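Long-range contacts in RsfP (PDB 4GLJ), which probably cleaves methylthioadenosine with phosphate as a purine nucleoside phosphorylase-type enzyme, and binds the dye rhodamine B: residues Ala169-Ile174 with Met198-Glu203; Asp119-Arg124 with Cys173-Gln178; Asn81-Lys86 with Leu292-Pro297. One frame throughout, in Å; residues are numbered along the deposited sequence. Where two conformers were deposited one is given.

Contact 1: Ala169-Ile174 with Met198-Glu203. With PO4 (phosphate ion), chain D.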
loop_
_atom_site.group_PDB
_atom_site.type_symbol
_atom_site.label_atom_id
_atom_site.label_comp_id
_atom_site.label_asym_id
_atom_site.label_seq_id
_atom_site.Cartn_x
_atom_site.Cartn_y
_atom_site.Cartn_z
ATOM N N ALA A 169 -3.622 4.973 -23.030
ATOM C CA ALA A 169 -2.895 3.940 -22.265
ATOM C C ALA A 169 -3.110 4.137 -20.750
ATOM O O ALA A 169 -3.538 5.239 -20.284
ATOM C CB ALA A 169 -1.390 4.073 -22.578
ATOM N N THR A 170 -2.875 3.068 -19.993
ATOM C CA THR A 170 -2.960 3.122 -18.528
ATOM C C THR A 170 -1.574 3.105 -17.886
ATOM O O THR A 170 -0.791 2.192 -18.192
ATOM C CB THR A 170 -3.782 1.948 -17.986
ATOM O OG1 THR A 170 -5.110 2.129 -18.448
ATOM C CG2 THR A 170 -3.773 1.972 -16.453
ATOM N N TYR A 171 -1.272 4.122 -17.045
ATOM C CA TYR A 171 0.021 4.285 -16.332
ATOM C C TYR A 171 -0.156 3.698 -14.951
ATOM O O TYR A 171 -1.005 4.136 -14.189
ATOM C CB TYR A 171 0.329 5.793 -16.199
ATOM C CG TYR A 171 1.584 6.266 -15.435
ATOM C CD1 TYR A 171 1.715 6.124 -14.008
ATOM C CD2 TYR A 171 2.600 6.964 -16.103
ATOM C CE1 TYR A 171 2.855 6.638 -13.313
ATOM C CE2 TYR A 171 3.714 7.490 -15.387
ATOM C CZ TYR A 171 3.838 7.310 -14.011
ATOM O OH TYR A 171 4.969 7.902 -13.395
ATOM N N VAL A 172 0.682 2.707 -14.593
ATOM C CA VAL A 172 0.596 2.221 -13.208
ATOM C C VAL A 172 1.783 2.882 -12.484
ATOM O O VAL A 172 2.906 2.818 -12.946
ATOM C CB VAL A 172 0.616 0.666 -13.095
ATOM C CG1 VAL A 172 1.859 0.102 -13.746
ATOM C CG2 VAL A 172 0.662 0.270 -11.599
ATOM N N CYS A 173 1.510 3.465 -11.297
ATOM C CA CYS A 173 2.521 4.167 -10.551
ATOM C C CYS A 173 2.872 3.305 -9.358
ATOM O O CYS A 173 2.011 3.050 -8.556
ATOM C CB CYS A 173 1.985 5.483 -10.021
ATOM S SG CYS A 173 3.379 6.593 -9.525
ATOM N N ILE A 174 4.165 2.996 -9.203
ATOM C CA ILE A 174 4.595 2.175 -8.074
ATOM C C ILE A 174 5.450 3.033 -7.172
ATOM O O ILE A 174 5.902 4.166 -7.545
ATOM C CB ILE A 174 5.370 0.913 -8.566
ATOM C CG1 ILE A 174 6.697 1.311 -9.277
ATOM C CG2 ILE A 174 4.450 -0.016 -9.417
ATOM C CD1 ILE A 174 7.676 0.118 -9.399
ATOM N N MET A 198 7.043 5.971 -11.509
ATOM C CA MET A 198 7.104 6.043 -10.022
ATOM C C MET A 198 6.640 7.378 -9.504
ATOM O O MET A 198 6.691 7.611 -8.273
ATOM C CB MET A 198 8.544 5.761 -9.560
ATOM C CG MET A 198 9.058 4.375 -10.009
ATOM S SD MET A 198 10.691 4.059 -9.330
ATOM C CE MET A 198 10.984 2.458 -10.036
ATOM N N THR A 199 6.258 8.290 -10.413
ATOM C CA THR A 199 6.122 9.695 -9.923
ATOM C C THR A 199 4.743 10.386 -10.151
ATOM O O THR A 199 4.447 11.393 -9.455
ATOM C CB THR A 199 7.193 10.636 -10.587
ATOM O OG1 THR A 199 7.057 10.524 -12.031
ATOM C CG2 THR A 199 8.564 10.242 -10.205
ATOM N N ASN A 200 3.934 9.917 -11.116
ATOM C CA ASN A 200 2.766 10.710 -11.474
ATOM C C ASN A 200 1.598 10.565 -10.488
ATOM O O ASN A 200 0.636 11.327 -10.560
ATOM C CB ASN A 200 2.390 10.490 -12.953
ATOM C CG ASN A 200 3.389 11.234 -13.906
ATOM O OD1 ASN A 200 2.969 11.806 -14.889
ATOM N ND2 ASN A 200 4.690 11.364 -13.500
ATOM N N MET A 201 1.735 9.664 -9.514
ATOM C CA MET A 201 0.903 9.667 -8.294
ATOM C C MET A 201 1.828 9.912 -7.120
ATOM O O MET A 201 2.845 9.247 -7.006
ATOM C CB MET A 201 0.150 8.336 -8.134
ATOM C CG MET A 201 -0.967 8.127 -9.161
ATOM S SD MET A 201 -2.374 9.193 -8.689
ATOM C CE MET A 201 -3.580 8.740 -9.930
ATOM N N PRO A 202 1.498 10.845 -6.217
ATOM C CA PRO A 202 0.160 11.469 -6.070
ATOM C C PRO A 202 0.030 12.781 -6.858
ATOM O O PRO A 202 -0.978 13.434 -6.708
ATOM C CB PRO A 202 0.091 11.753 -4.559
ATOM C CG PRO A 202 1.526 12.118 -4.253
ATOM C CD PRO A 202 2.333 11.083 -5.012
ATOM N N GLU A 203 1.013 13.087 -7.713
ATOM C CA GLU A 203 1.041 14.398 -8.460
ATOM C C GLU A 203 -0.281 14.638 -9.184
ATOM O O GLU A 203 -0.838 15.752 -9.057
ATOM C CB GLU A 203 2.189 14.388 -9.442
ATOM C CG GLU A 203 2.842 15.702 -9.745
ATOM C CD GLU A 203 4.062 15.504 -10.635
ATOM O OE1 GLU A 203 3.851 15.211 -11.855
ATOM O OE2 GLU A 203 5.225 15.535 -10.133
HETATM P P PO4 D . 10.186 10.547 -13.671
HETATM O O1 PO4 D . 11.204 9.524 -13.258
HETATM O O2 PO4 D . 10.612 10.892 -15.078
HETATM O O3 PO4 D . 8.879 9.852 -13.578
HETATM O O4 PO4 D . 10.210 11.803 -12.806
#
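The last residues of strand 169-173 run beside the turn before helix 200-209, with CA of Cys173 and CA of Met198 5.0 Å apart. Tyr171 carries the contact. CG stands anti to the backbone N (chi1 177°); OH, at the far end of the ring, accepts two backbone hydrogen bonds, from Asn200 N at 3.2 Å and from Thr199 N at 3.3 Å. Asn200 CB lies over one ring face, 4.1 Å from the centroid, a CH-pi contact. Two residues beyond Tyr171, Cys173 SG takes the hydrogen bond of Met201 N at 3.5 Å. In this mixed sheet of the phosphorylase superfamily, strands 169-173 and 195-197 run parallel, and the turn after the second contributes Met198 to the rhodamine B pocket and Thr199 to a phosphate ion, probably from the crystallisation liquor. Thr199 OG1 lies 2.5 Å from its O3, a doubtful length; Ser22, Arg64, His65 and Ala98 also hold the ion. Replacing Tyr171 by a phenylalanine would probably leave the N-H groups of Thr199 and Asn200 without their shared acceptor. Asn200 OD1 is hydrogen-bonded to the hydroxyls of Thr216 and Ser95. Met198 packs CG against Ile174 CG1 at 3.9 Å, and both residues touch rhodamine B.

Contact 2: Asp119-Arg124 with Cys173-Gln178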
loop_
_atom_site.group_PDB
_atom_site.type_symbol
_atom_site.label_atom_id
_atom_site.label_comp_id
_atom_site.label_asym_id
_atom_site.label_seq_id
_atom_site.Cartn_x
_atom_site.Cartn_y
_atom_site.Cartn_z
ATOM N N ASP A 119 -2.965 3.945 -9.003
ATOM C CA ASP A 119 -2.049 4.359 -7.966
ATOM C C ASP A 119 -1.684 3.191 -7.073
ATOM O O ASP A 119 -2.464 2.802 -6.207
ATOM C CB ASP A 119 -2.650 5.472 -7.130
ATOM C CG ASP A 119 -1.650 6.063 -6.141
ATOM O OD1 ASP A 119 -0.476 5.639 -6.117
ATOM O OD2 ASP A 119 -2.060 6.983 -5.386
ATOM N N MET A 120 -0.516 2.599 -7.323
ATOM C CA MET A 120 0.023 1.546 -6.434
ATOM C C MET A 120 1.028 2.054 -5.395
ATOM O O MET A 120 1.621 1.242 -4.698
ATOM C CB MET A 120 0.762 0.487 -7.278
ATOM C CG MET A 120 -0.206 -0.212 -8.243
ATOM S SD MET A 120 -1.652 -0.968 -7.475
ATOM C CE MET A 120 -0.974 -2.084 -6.277
ATOM N N THR A 121 1.243 3.357 -5.310
ATOM C CA THR A 121 2.188 3.914 -4.345
ATOM C C THR A 121 1.670 3.656 -2.936
ATOM O O THR A 121 0.480 3.389 -2.771
ATOM C CB THR A 121 2.443 5.424 -4.491
ATOM O OG1 THR A 121 1.291 6.207 -4.126
ATOM C CG2 THR A 121 2.947 5.762 -5.980
ATOM N N LYS A 122 2.562 3.679 -1.962
ATOM C CA LYS A 122 2.266 3.188 -0.607
ATOM C C LYS A 122 2.421 4.233 0.448
ATOM O O LYS A 122 1.610 4.327 1.415
ATOM C CB LYS A 122 3.209 2.013 -0.325
ATOM C CG LYS A 122 2.957 0.798 -1.258
ATOM C CD LYS A 122 4.089 -0.212 -1.089
ATOM C CE LYS A 122 3.927 -1.416 -2.068
ATOM N NZ LYS A 122 4.743 -2.588 -1.666
ATOM N N GLN A 123 3.486 5.027 0.286
ATOM C CA GLN A 123 3.964 5.839 1.396
ATOM C C GLN A 123 3.969 7.330 1.153
ATOM O O GLN A 123 4.678 8.060 1.811
ATOM C CB GLN A 123 5.380 5.362 1.758
ATOM C CG GLN A 123 5.298 3.976 2.395
ATOM C CD GLN A 123 6.600 3.180 2.353
ATOM O OE1 GLN A 123 7.719 3.769 2.263
ATOM N NE2 GLN A 123 6.475 1.823 2.516
ATOM N N ARG A 124 3.146 7.815 0.267
ATOM C CA ARG A 124 3.167 9.209 -0.084
ATOM C C ARG A 124 1.937 9.919 0.408
ATOM O O ARG A 124 0.902 9.339 0.410
ATOM C CB ARG A 124 3.319 9.339 -1.580
ATOM C CG ARG A 124 4.622 8.767 -2.063
ATOM C CD ARG A 124 4.563 8.510 -3.513
ATOM N NE ARG A 124 5.628 7.668 -3.971
ATOM C CZ ARG A 124 6.043 7.644 -5.210
ATOM N NH1 ARG A 124 5.487 8.432 -6.079
ATOM N NH2 ARG A 124 7.001 6.845 -5.563
ATOM N N CYS A 173 1.510 3.465 -11.297
ATOM C CA CYS A 173 2.521 4.167 -10.551
ATOM C C CYS A 173 2.872 3.305 -9.358
ATOM O O CYS A 173 2.011 3.050 -8.556
ATOM C CB CYS A 173 1.985 5.483 -10.021
ATOM S SG CYS A 173 3.379 6.593 -9.525
ATOM N N ILE A 174 4.165 2.996 -9.203
ATOM C CA ILE A 174 4.595 2.175 -8.074
ATOM C C ILE A 174 5.450 3.033 -7.172
ATOM O O ILE A 174 5.902 4.166 -7.545
ATOM C CB ILE A 174 5.370 0.913 -8.566
ATOM C CG1 ILE A 174 6.697 1.311 -9.277
ATOM C CG2 ILE A 174 4.450 -0.016 -9.417
ATOM C CD1 ILE A 174 7.676 0.118 -9.399
ATOM N N GLU A 175 5.670 2.523 -5.969
ATOM C CA GLU A 175 6.390 3.264 -4.941
ATOM C C GLU A 175 7.881 3.430 -5.314
ATOM O O GLU A 175 8.404 4.500 -5.132
ATOM C CB GLU A 175 6.255 2.528 -3.575
ATOM C CG GLU A 175 6.900 3.273 -2.402
ATOM C CD GLU A 175 6.326 4.707 -2.295
ATOM O OE1 GLU A 175 5.091 4.827 -2.195
ATOM O OE2 GLU A 175 7.068 5.762 -2.303
ATOM N N GLY A 176 8.530 2.367 -5.794
ATOM C CA GLY A 176 9.969 2.462 -6.120
ATOM C C GLY A 176 10.710 2.299 -4.789
ATOM O O GLY A 176 10.084 1.980 -3.768
ATOM N N PRO A 177 12.035 2.546 -4.756
ATOM C CA PRO A 177 12.798 2.927 -5.924
ATOM C C PRO A 177 13.208 1.739 -6.810
ATOM O O PRO A 177 13.702 2.000 -7.902
ATOM C CB PRO A 177 14.021 3.634 -5.291
ATOM C CG PRO A 177 14.273 2.840 -4.002
ATOM C CD PRO A 177 12.855 2.547 -3.517
ATOM N N GLN A 178 13.031 0.479 -6.365
ATOM C CA GLN A 178 13.576 -0.638 -7.177
ATOM C C GLN A 178 12.707 -0.879 -8.347
ATOM O O GLN A 178 11.510 -0.603 -8.263
ATOM C CB GLN A 178 13.726 -1.928 -6.325
ATOM C CG GLN A 178 14.637 -1.690 -5.103
ATOM C CD GLN A 178 13.817 -1.237 -3.882
ATOM O OE1 GLN A 178 12.563 -1.166 -3.949
ATOM N NE2 GLN A 178 14.482 -0.936 -2.795
HETATM O O HOH W 1 4.164 0.075 -5.339
#
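Glu175 brings its carboxylate against the backbone of Lys122 and Gln123 and the guanidinium of Arg124. CG stands anti to the backbone N (chi1 -176°) and the chain then bends at chi2. OE1 accepts from Lys122 N at 2.8 Å, nearly along its C-O axis, and from Gln123 N at 3.0 Å, which comes from above the carboxylate plane. OE2 takes Arg124 NE in a salt bridge of 2.9 Å. The two side chains meet tip to tip with their planes 77° apart; OE2 lies in the guanidinium plane, whereas NE stands above that of the carboxylate. Arg124 NH2 also gives a weak hydrogen bond to Glu175 O, NH1 is hydrogen-bonded to Met198 O, and Thr121 CG2 covers one guanidinium face near its rim. Nearer the sheet, Asp119 and Cys173 form a parallel bridge, and Met120 N donates to Cys173 O at 2.8 Å. Asp119 OD1 closes an Asx turn by accepting from Thr121 N, and takes the Thr121 hydroxyl as well. A water joins Met120 O to Glu175 N. Ser74 gives OE2 a further partner, and Lys122 NZ reaches Thr121 O of the third subunit. The buried carboxylate is thus gripped at both oxygens, and Arg124 probably helps to keep it ionised.

Contact 3: Asn81-Lys86 with Leu292-Pro297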
loop_
_atom_site.group_PDB
_atom_site.type_symbol
_atom_site.label_atom_id
_atom_site.label_comp_id
_atom_site.label_asym_id
_atom_site.label_seq_id
_atom_site.Cartn_x
_atom_site.Cartn_y
_atom_site.Cartn_z
ATOM N N ASN A 81 5.257 21.093 -4.435
ATOM C CA ASN A 81 5.418 21.391 -5.863
ATOM C C ASN A 81 4.097 21.870 -6.491
ATOM O O ASN A 81 4.071 22.867 -7.206
ATOM C CB ASN A 81 5.865 20.126 -6.609
ATOM C CG ASN A 81 7.322 19.736 -6.298
ATOM O OD1 ASN A 81 8.070 20.566 -5.728
ATOM N ND2 ASN A 81 7.748 18.525 -6.719
ATOM N N ILE A 82 3.007 21.178 -6.161
ATOM C CA ILE A 82 1.707 21.488 -6.790
ATOM C C ILE A 82 1.239 22.744 -6.130
ATOM O O ILE A 82 0.730 23.614 -6.814
ATOM C CB ILE A 82 0.716 20.266 -6.578
ATOM C CG1 ILE A 82 1.120 19.071 -7.466
ATOM C CG2 ILE A 82 -0.717 20.683 -6.914
ATOM C CD1 ILE A 82 1.278 19.352 -8.958
ATOM N N TYR A 83 1.434 22.903 -4.801
ATOM C CA TYR A 83 0.965 24.110 -4.143
ATOM C C TYR A 83 1.699 25.346 -4.741
ATOM O O TYR A 83 1.103 26.414 -5.043
ATOM C CB TYR A 83 1.223 24.077 -2.637
ATOM C CG TYR A 83 0.461 25.165 -1.858
ATOM C CD1 TYR A 83 -0.800 24.906 -1.306
ATOM C CD2 TYR A 83 0.986 26.465 -1.684
ATOM C CE1 TYR A 83 -1.502 25.899 -0.592
ATOM C CE2 TYR A 83 0.290 27.463 -0.979
ATOM C CZ TYR A 83 -0.960 27.159 -0.443
ATOM O OH TYR A 83 -1.688 28.127 0.221
ATOM N N ALA A 84 3.010 25.228 -4.887
ATOM C CA ALA A 84 3.811 26.335 -5.463
ATOM C C ALA A 84 3.312 26.741 -6.881
ATOM O O ALA A 84 3.213 27.919 -7.187
ATOM C CB ALA A 84 5.278 25.921 -5.481
ATOM N N LEU A 85 2.944 25.768 -7.706
ATOM C CA LEU A 85 2.547 26.051 -9.090
ATOM C C LEU A 85 1.169 26.706 -9.018
ATOM O O LEU A 85 0.906 27.665 -9.733
ATOM C CB LEU A 85 2.505 24.776 -9.933
ATOM C CG LEU A 85 3.873 24.138 -10.215
ATOM C CD1 LEU A 85 3.724 22.842 -11.002
ATOM C CD2 LEU A 85 4.804 25.111 -10.982
ATOM N N LYS A 86 0.293 26.187 -8.147
ATOM C CA LYS A 86 -0.941 26.928 -7.840
ATOM C C LYS A 86 -0.754 28.400 -7.470
ATOM O O LYS A 86 -1.483 29.250 -7.990
ATOM C CB LYS A 86 -1.774 26.212 -6.743
ATOM C CG LYS A 86 -3.149 26.849 -6.623
ATOM C CD LYS A 86 -3.958 26.533 -7.916
ATOM C CE LYS A 86 -5.375 27.120 -7.710
ATOM N NZ LYS A 86 -6.309 26.744 -8.832
ATOM N N LEU A 292 -4.633 25.863 3.446
ATOM C CA LEU A 292 -5.249 25.532 2.156
ATOM C C LEU A 292 -5.519 26.716 1.264
ATOM O O LEU A 292 -6.184 26.566 0.204
ATOM C CB LEU A 292 -6.589 24.812 2.394
ATOM C CG LEU A 292 -6.502 23.479 3.207
ATOM C CD1 LEU A 292 -7.951 22.956 3.364
ATOM C CD2 LEU A 292 -5.587 22.496 2.467
ATOM N N ALA A 293 -5.029 27.889 1.684
ATOM C CA ALA A 293 -5.476 29.158 1.074
ATOM C C ALA A 293 -5.479 29.153 -0.468
ATOM O O ALA A 293 -6.507 29.464 -1.110
ATOM C CB ALA A 293 -4.630 30.305 1.620
ATOM N N ALA A 294 -4.340 28.819 -1.083
ATOM C CA ALA A 294 -4.238 28.853 -2.579
ATOM C C ALA A 294 -5.209 27.899 -3.331
ATOM O O ALA A 294 -5.471 28.096 -4.519
ATOM C CB ALA A 294 -2.826 28.562 -3.024
ATOM N N LEU A 295 -5.765 26.897 -2.641
ATOM C CA LEU A 295 -6.614 25.890 -3.282
ATOM C C LEU A 295 -8.074 26.269 -3.183
ATOM O O LEU A 295 -8.921 25.726 -3.896
ATOM C CB LEU A 295 -6.465 24.535 -2.584
ATOM C CG LEU A 295 -5.047 24.082 -2.286
ATOM C CD1 LEU A 295 -5.063 22.793 -1.446
ATOM C CD2 LEU A 295 -4.240 23.913 -3.580
ATOM N N LEU A 296 -8.386 27.195 -2.284
ATOM C CA LEU A 296 -9.761 27.476 -2.006
ATOM C C LEU A 296 -10.242 28.629 -2.866
ATOM O O LEU A 296 -9.475 29.548 -3.211
ATOM C CB LEU A 296 -9.944 27.818 -0.512
ATOM C CG LEU A 296 -9.726 26.561 0.351
ATOM C CD1 LEU A 296 -9.668 26.981 1.808
ATOM C CD2 LEU A 296 -10.760 25.458 0.118
ATOM N N PRO A 297 -11.532 28.621 -3.191
ATOM C CA PRO A 297 -12.065 29.739 -3.940
ATOM C C PRO A 297 -12.000 30.990 -3.071
ATOM O O PRO A 297 -11.558 32.055 -3.494
ATOM C CB PRO A 297 -13.512 29.318 -4.214
ATOM C CG PRO A 297 -13.853 28.381 -3.111
ATOM C CD PRO A 297 -12.572 27.659 -2.781
ATOM O OXT PRO A 297 -12.350 30.953 -1.894
#
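Tyr83 and Lys86, one turn apart on helix 78-87, close on Ala294 with an aromatic ring and an aliphatic chain. The tyrosine leaves the helix with CG anti to the backbone N (chi1 -166°), and its hydroxyl end approaches the start of the short 3-10 segment 293-295. There OH accepts a hydrogen bond from Ala294 N, 3.0 Å long and close to straight at 167°. Ala294 CB comes obliquely onto the same end of the ring, 3.5 Å from CZ, while Leu295 CD2 lies near CD1 at 4.2 Å, also obliquely. These contacts join a helix packed on the central sheet of the phosphorylase-superfamily fold to the C-terminal tail, which follows helix 286-291. On the sheet side of the helix, Ile82 and Leu85 pack on strands 16-20 and 92-101, leaving Tyr83 and Lys86 to meet the tail. Lys86, unlike Tyr83, sets out toward the tail from CB; its chain bends at chi2 (69°) and passes the carbonyl of Ala294, with CE 3.3 Å from Ala294 O. CG of the lysine lies 4.0 Å from Ala294 CB, a contact made by the methylene part of the chain. The ammonium group has its own partner, with NZ hydrogen-bonded to Ala210 O, just after helix 200-209.

Contacts 1 and 2 form one continuous region, their centres about 8 Å apart: they share Cys173 and Ile174, and Arg124 NH1 of contact 2 probably hydrogen-bonds to Met198 O of contact 1 at 2.6 Å. The arginine that holds Glu175 therefore also grips the turn carrying the phosphate-binding Thr199. Bound rhodamine B touches Met198 and Ile174, the latter shared by both contacts, and His136 of the third subunit meets both Met198 and Pro177. Contact 3 lies farther away, its centre about 21 Å from that of contact 1 and 24 Å from that of contact 2. It touches contact 1 through Glu203 CG and Ile82 CD1, 4.0 Å apart, and its chain loop encloses both.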